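Local coordinates for probable M18 family aminopeptidase 1 (Thermotoga maritima, PDB 2GLF), which probably acts as a metal-dependent aminopeptidase, removing residues from the amino ends of peptides, at residues 43-49 / 258-262; 73-79 / 269-274. One frame throughout, in Å; residues are numbered along the deposited sequence.

Contact 1. Residues 43-49 / 258-262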
loop_
_atom_site.group_PDB
_atom_site.type_symbol
_atom_site.label_atom_id
_atom_site.label_comp_id
_atom_site.label_asym_id
_atom_site.label_seq_id
_atom_site.Cartn_x
_atom_site.Cartn_y
_atom_site.Cartn_z
ATOM N N ILE A 43 46.920 -14.494 -36.451
ATOM C CA ILE A 43 47.366 -13.188 -36.921
ATOM C C ILE A 43 48.797 -12.945 -36.452
ATOM O O ILE A 43 49.627 -12.416 -37.193
ATOM C CB ILE A 43 46.464 -12.068 -36.362
ATOM C CG1 ILE A 43 45.102 -12.119 -37.050
ATOM C CG2 ILE A 43 47.139 -10.705 -36.527
ATOM C CD1 ILE A 43 44.103 -11.144 -36.486
ATOM N N LEU A 44 49.075 -13.335 -35.212
ATOM C CA LEU A 44 50.401 -13.170 -34.639
ATOM C C LEU A 44 51.412 -14.150 -35.235
ATOM O O LEU A 44 52.603 -13.854 -35.294
ATOM C CB LEU A 44 50.353 -13.345 -33.117
ATOM C CG LEU A 44 49.710 -12.215 -32.308
ATOM C CD1 LEU A 44 49.714 -12.570 -30.820
ATOM C CD2 LEU A 44 50.472 -10.911 -32.558
ATOM N N ASP A 45 50.950 -15.320 -35.667
ATOM C CA ASP A 45 51.869 -16.281 -36.248
ATOM C C ASP A 45 52.384 -15.733 -37.563
ATOM O O ASP A 45 53.538 -15.958 -37.918
ATOM C CB ASP A 45 51.207 -17.642 -36.400
ATOM C CG ASP A 45 51.062 -18.351 -35.068
ATOM O OD1 ASP A 45 51.968 -18.195 -34.222
ATOM O OD2 ASP A 45 50.059 -19.063 -34.863
ATOM N N GLU A 46 51.531 -15.016 -38.292
ATOM C CA GLU A 46 51.980 -14.344 -39.506
ATOM C C GLU A 46 52.628 -13.149 -38.797
ATOM O O GLU A 46 52.882 -13.227 -37.597
ATOM C CB GLU A 46 50.804 -13.853 -40.337
ATOM C CG GLU A 46 49.730 -14.876 -40.581
ATOM C CD GLU A 46 48.567 -14.293 -41.363
ATOM O OE1 GLU A 46 48.013 -13.261 -40.928
ATOM O OE2 GLU A 46 48.203 -14.865 -42.411
ATOM N N SER A 47 52.884 -12.043 -39.475
ATOM C CA SER A 47 53.489 -10.911 -38.768
ATOM C C SER A 47 54.858 -11.267 -38.182
ATOM O O SER A 47 55.663 -10.384 -37.887
ATOM C CB SER A 47 52.571 -10.441 -37.633
ATOM O OG SER A 47 51.312 -10.033 -38.131
ATOM N N GLY A 48 55.103 -12.558 -37.987
ATOM C CA GLY A 48 56.383 -13.006 -37.474
ATOM C C GLY A 48 56.582 -13.133 -35.977
ATOM O O GLY A 48 57.690 -12.925 -35.485
ATOM N N PHE A 49 55.538 -13.473 -35.239
ATOM C CA PHE A 49 55.691 -13.624 -33.802
ATOM C C PHE A 49 55.952 -15.088 -33.474
ATOM O O PHE A 49 55.610 -15.979 -34.261
ATOM C CB PHE A 49 54.424 -13.184 -33.066
ATOM C CG PHE A 49 54.305 -11.699 -32.861
ATOM C CD1 PHE A 49 54.184 -10.836 -33.942
ATOM C CD2 PHE A 49 54.244 -11.171 -31.571
ATOM C CE1 PHE A 49 53.995 -9.469 -33.739
ATOM C CE2 PHE A 49 54.057 -9.809 -31.357
ATOM C CZ PHE A 49 53.931 -8.957 -32.441
ATOM N N LEU A 258 45.383 -4.832 -31.371
ATOM C CA LEU A 258 46.150 -5.832 -32.096
ATOM C C LEU A 258 46.730 -5.173 -33.347
ATOM O O LEU A 258 47.925 -5.285 -33.629
ATOM C CB LEU A 258 45.251 -6.992 -32.519
ATOM C CG LEU A 258 45.880 -8.375 -32.696
ATOM C CD1 LEU A 258 45.061 -9.140 -33.711
ATOM C CD2 LEU A 258 47.320 -8.276 -33.160
ATOM N N ARG A 259 45.877 -4.480 -34.095
ATOM C CA ARG A 259 46.314 -3.812 -35.313
ATOM C C ARG A 259 47.338 -2.720 -35.033
ATOM O O ARG A 259 48.237 -2.487 -35.840
ATOM C CB ARG A 259 45.109 -3.235 -36.066
ATOM C CG ARG A 259 44.204 -4.301 -36.688
ATOM C CD ARG A 259 44.925 -5.068 -37.790
ATOM N NE ARG A 259 45.258 -4.175 -38.888
ATOM C CZ ARG A 259 44.362 -3.646 -39.712
ATOM N NH1 ARG A 259 43.077 -3.935 -39.566
ATOM N NH2 ARG A 259 44.744 -2.798 -40.653
ATOM N N ALA A 260 47.209 -2.052 -33.892
ATOM C CA ALA A 260 48.150 -1.003 -33.523
ATOM C C ALA A 260 49.493 -1.650 -33.206
ATOM O O ALA A 260 50.534 -1.227 -33.710
ATOM C CB ALA A 260 47.638 -0.240 -32.315
ATOM N N LEU A 261 49.461 -2.689 -32.376
ATOM C CA LEU A 261 50.670 -3.408 -31.988
ATOM C C LEU A 261 51.464 -3.805 -33.211
ATOM O O LEU A 261 52.677 -3.618 -33.261
ATOM C CB LEU A 261 50.322 -4.680 -31.202
ATOM C CG LEU A 261 51.516 -5.574 -30.836
ATOM C CD1 LEU A 261 52.380 -4.835 -29.831
ATOM C CD2 LEU A 261 51.063 -6.899 -30.251
ATOM N N LEU A 262 50.765 -4.349 -34.201
ATOM C CA LEU A 262 51.395 -4.814 -35.428
ATOM C C LEU A 262 51.979 -3.748 -36.354
ATOM O O LEU A 262 52.931 -4.027 -37.085
ATOM C CB LEU A 262 50.406 -5.671 -36.224
ATOM C CG LEU A 262 49.851 -6.914 -35.528
ATOM C CD1 LEU A 262 49.072 -7.739 -36.531
ATOM C CD2 LEU A 262 50.985 -7.736 -34.938
#
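Leu262 carries the largest share of this contact, its two methyl groups wedged between the end of helix 33-45 and the turn that follows. Leu262 CD1 lies 3.5 Å from Ile43 CG2 and 3.6 Å from Ser47 OG, while Leu262 CD2 meets Leu44 CD2 at 4.0 Å and Phe49 CE1 at 3.7 Å. One helical turn earlier, Leu258 continues the apolar seam, with Leu258 CD1 3.6 Å from Ile43 CD1 and Leu258 CD2 4.2 Å from Leu44 CD2. Leu261 adds its CD2, 4.2 Å from Phe49 CZ. The interface, which lies away from the metal site, is thus aliphatic and aromatic packing. Two local bonds shape the turn: Ser47 OG donates to Ile43 O (3.1 Å) and Phe49 N to Leu44 O (3.0 Å). The chain leaves helical geometry at Glu46, passes through positive phi at Ser47 and Gly48, and brings Phe49 back toward the neighbouring helix. Leu44 and Leu261 also reach strand 73-77, so both helices pack on that strand as well as on each other. Such apolar packing of helices over a central sheet is characteristic of the alpha/beta catalytic domain of M18 peptidases.

Contact 2. Residues 73-79 / 269-274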
loop_
_atom_site.group_PDB
_atom_site.type_symbol
_atom_site.label_atom_id
_atom_site.label_comp_id
_atom_site.label_asym_id
_atom_site.label_seq_id
_atom_site.Cartn_x
_atom_site.Cartn_y
_atom_site.Cartn_z
ATOM N N ILE A 73 45.879 -14.235 -23.880
ATOM C CA ILE A 73 47.102 -14.187 -24.653
ATOM C C ILE A 73 47.741 -12.805 -24.619
ATOM O O ILE A 73 47.101 -11.795 -24.911
ATOM C CB ILE A 73 46.825 -14.616 -26.110
ATOM C CG1 ILE A 73 48.129 -14.692 -26.897
ATOM C CG2 ILE A 73 45.844 -13.652 -26.758
ATOM C CD1 ILE A 73 47.945 -15.166 -28.323
ATOM N N ALA A 74 49.009 -12.773 -24.233
ATOM C CA ALA A 74 49.757 -11.529 -24.158
ATOM C C ALA A 74 50.784 -11.507 -25.292
ATOM O O ALA A 74 51.479 -12.491 -25.534
ATOM C CB ALA A 74 50.450 -11.423 -22.807
ATOM N N ALA A 75 50.863 -10.386 -25.996
ATOM C CA ALA A 75 51.805 -10.257 -27.096
ATOM C C ALA A 75 52.711 -9.061 -26.869
ATOM O O ALA A 75 52.234 -7.955 -26.632
ATOM C CB ALA A 75 51.061 -10.095 -28.407
ATOM N N PHE A 76 54.018 -9.284 -26.934
ATOM C CA PHE A 76 54.956 -8.193 -26.743
ATOM C C PHE A 76 55.838 -7.978 -27.958
ATOM O O PHE A 76 55.902 -8.803 -28.874
ATOM C CB PHE A 76 55.867 -8.442 -25.537
ATOM C CG PHE A 76 55.133 -8.765 -24.273
ATOM C CD1 PHE A 76 54.972 -10.090 -23.866
ATOM C CD2 PHE A 76 54.588 -7.748 -23.490
ATOM C CE1 PHE A 76 54.279 -10.395 -22.701
ATOM C CE2 PHE A 76 53.890 -8.045 -22.320
ATOM C CZ PHE A 76 53.734 -9.368 -21.925
ATOM N N ARG A 77 56.500 -6.831 -27.948
ATOM C CA ARG A 77 57.455 -6.442 -28.969
ATOM C C ARG A 77 58.544 -5.772 -28.148
ATOM O O ARG A 77 58.650 -4.545 -28.108
ATOM C CB ARG A 77 56.841 -5.466 -29.981
ATOM C CG ARG A 77 56.007 -6.149 -31.043
ATOM C CD ARG A 77 55.539 -5.177 -32.104
ATOM N NE ARG A 77 56.658 -4.556 -32.805
ATOM C CZ ARG A 77 56.531 -3.588 -33.712
ATOM N NH1 ARG A 77 55.330 -3.126 -34.034
ATOM N NH2 ARG A 77 57.609 -3.071 -34.289
ATOM N N VAL A 78 59.311 -6.600 -27.440
ATOM C CA VAL A 78 60.402 -6.119 -26.609
ATOM C C VAL A 78 61.393 -5.497 -27.571
ATOM O O VAL A 78 61.796 -6.129 -28.552
ATOM C CB VAL A 78 61.065 -7.267 -25.842
ATOM C CG1 VAL A 78 62.230 -6.744 -25.043
ATOM C CG2 VAL A 78 60.054 -7.919 -24.920
ATOM N N VAL A 79 61.776 -4.258 -27.292
ATOM C CA VAL A 79 62.679 -3.531 -28.162
ATOM C C VAL A 79 63.816 -2.866 -27.394
ATOM O O VAL A 79 64.706 -2.252 -27.983
ATOM C CB VAL A 79 61.868 -2.483 -28.964
ATOM C CG1 VAL A 79 62.777 -1.568 -29.741
ATOM C CG2 VAL A 79 60.926 -3.203 -29.922
ATOM N N SER A 269 59.734 -0.622 -25.583
ATOM C CA SER A 269 59.012 -1.885 -25.702
ATOM C C SER A 269 57.510 -1.638 -25.599
ATOM O O SER A 269 57.066 -0.790 -24.825
ATOM C CB SER A 269 59.422 -2.859 -24.591
ATOM O OG SER A 269 60.724 -3.384 -24.789
ATOM N N ILE A 270 56.726 -2.374 -26.378
ATOM C CA ILE A 270 55.276 -2.234 -26.334
ATOM C C ILE A 270 54.633 -3.613 -26.274
ATOM O O ILE A 270 55.308 -4.627 -26.422
ATOM C CB ILE A 270 54.732 -1.507 -27.570
ATOM C CG1 ILE A 270 55.000 -2.342 -28.825
ATOM C CG2 ILE A 270 55.351 -0.130 -27.668
ATOM C CD1 ILE A 270 54.285 -1.853 -30.073
ATOM N N GLY A 271 53.325 -3.651 -26.063
ATOM C CA GLY A 271 52.647 -4.929 -25.996
ATOM C C GLY A 271 51.161 -4.816 -25.726
ATOM O O GLY A 271 50.668 -3.750 -25.343
ATOM N N VAL A 272 50.450 -5.921 -25.933
ATOM C CA VAL A 272 49.011 -5.977 -25.711
ATOM C C VAL A 272 48.643 -7.275 -24.995
ATOM O O VAL A 272 49.097 -8.348 -25.375
ATOM C CB VAL A 272 48.223 -5.932 -27.039
ATOM C CG1 VAL A 272 46.746 -5.928 -26.742
ATOM C CG2 VAL A 272 48.591 -4.692 -27.842
ATOM N N ILE A 273 47.824 -7.177 -23.956
ATOM C CA ILE A 273 47.399 -8.365 -23.225
ATOM C C ILE A 273 45.881 -8.516 -23.329
ATOM O O ILE A 273 45.133 -7.550 -23.187
ATOM C CB ILE A 273 47.815 -8.278 -21.765
ATOM C CG1 ILE A 273 49.314 -8.019 -21.695
ATOM C CG2 ILE A 273 47.506 -9.579 -21.047
ATOM C CD1 ILE A 273 49.772 -7.604 -20.328
ATOM N N PHE A 274 45.438 -9.740 -23.589
ATOM C CA PHE A 274 44.024 -10.030 -23.749
ATOM C C PHE A 274 43.531 -10.961 -22.655
ATOM O O PHE A 274 43.943 -12.120 -22.592
ATOM C CB PHE A 274 43.810 -10.670 -25.114
ATOM C CG PHE A 274 44.191 -9.782 -26.264
ATOM C CD1 PHE A 274 44.924 -10.280 -27.325
ATOM C CD2 PHE A 274 43.775 -8.461 -26.308
ATOM C CE1 PHE A 274 45.233 -9.471 -28.418
ATOM C CE2 PHE A 274 44.079 -7.652 -27.395
ATOM C CZ PHE A 274 44.809 -8.158 -28.451
#
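Ser269 opens the pairing through its side chain: Ser269 OG accepts a hydrogen bond from Val79 N (2.9 Å), just beyond the end of strand 73-77. At Ile270 the regular antiparallel ladder begins, Arg77 N donating to Ile270 O at 2.9 Å while the return bond from Ile270 N to Arg77 O is weak at 3.4 Å. The guanidinium of Arg77 turns to helix 248-263, where NH1 bonds Leu261 O. Gly271 faces Phe76 in a non-hydrogen-bonded pair; a beta carbon here would clash with Phe76 CD2 and Ala75 O, so its absence leaves room for the ring. Val272 and Ala75 form an antiparallel hydrogen-bonded pair, Ala75 N to Val272 O and Val272 N to Ala75 O both 2.8 Å. Next, Ile273 CG1 lies 3.8 Å from Ala74 CB. Phe274 completes the ladder: Phe274 O accepts from Ile73 N (3.1 Å) and Phe274 N donates to Ile73 O (3.0 Å), while Ile73 CG2 touches the ring edge at Phe274 CD1 (3.5 Å). The two strands are interior members of the mixed sheet, flanked by strands 64-67 and 87-92. Helix 292-303 covers the face bearing Phe76 and Ile273, whereas helix 248-263 covers the face of Ala75, Val272 and Phe274.

How the contacts relate
Contact 2 lies buried within the mixed sheet, whereas contact 1 is partly buried, with Ser47 exposed at its margin. Their chemistry differs accordingly: main-chain hydrogen bonds pair the strands, while methyl groups and an aromatic ring join helix 248-263 to the end of helix 33-45 and the turn after it. The two meet directly, their centres about 10 Å apart. Leu261 sits on the strand pair, Leu261 CD2 3.7 Å from Ala75 CB and Leu261 CD1 3.5 Å from Ile270 CD1, and Leu261 O probably accepts a hydrogen bond from Arg77 NH1 at 2.8 Å. Helix 248-263 is followed, after a short connection, by strand 270-275, so consecutive elements supply the later segment of each contact.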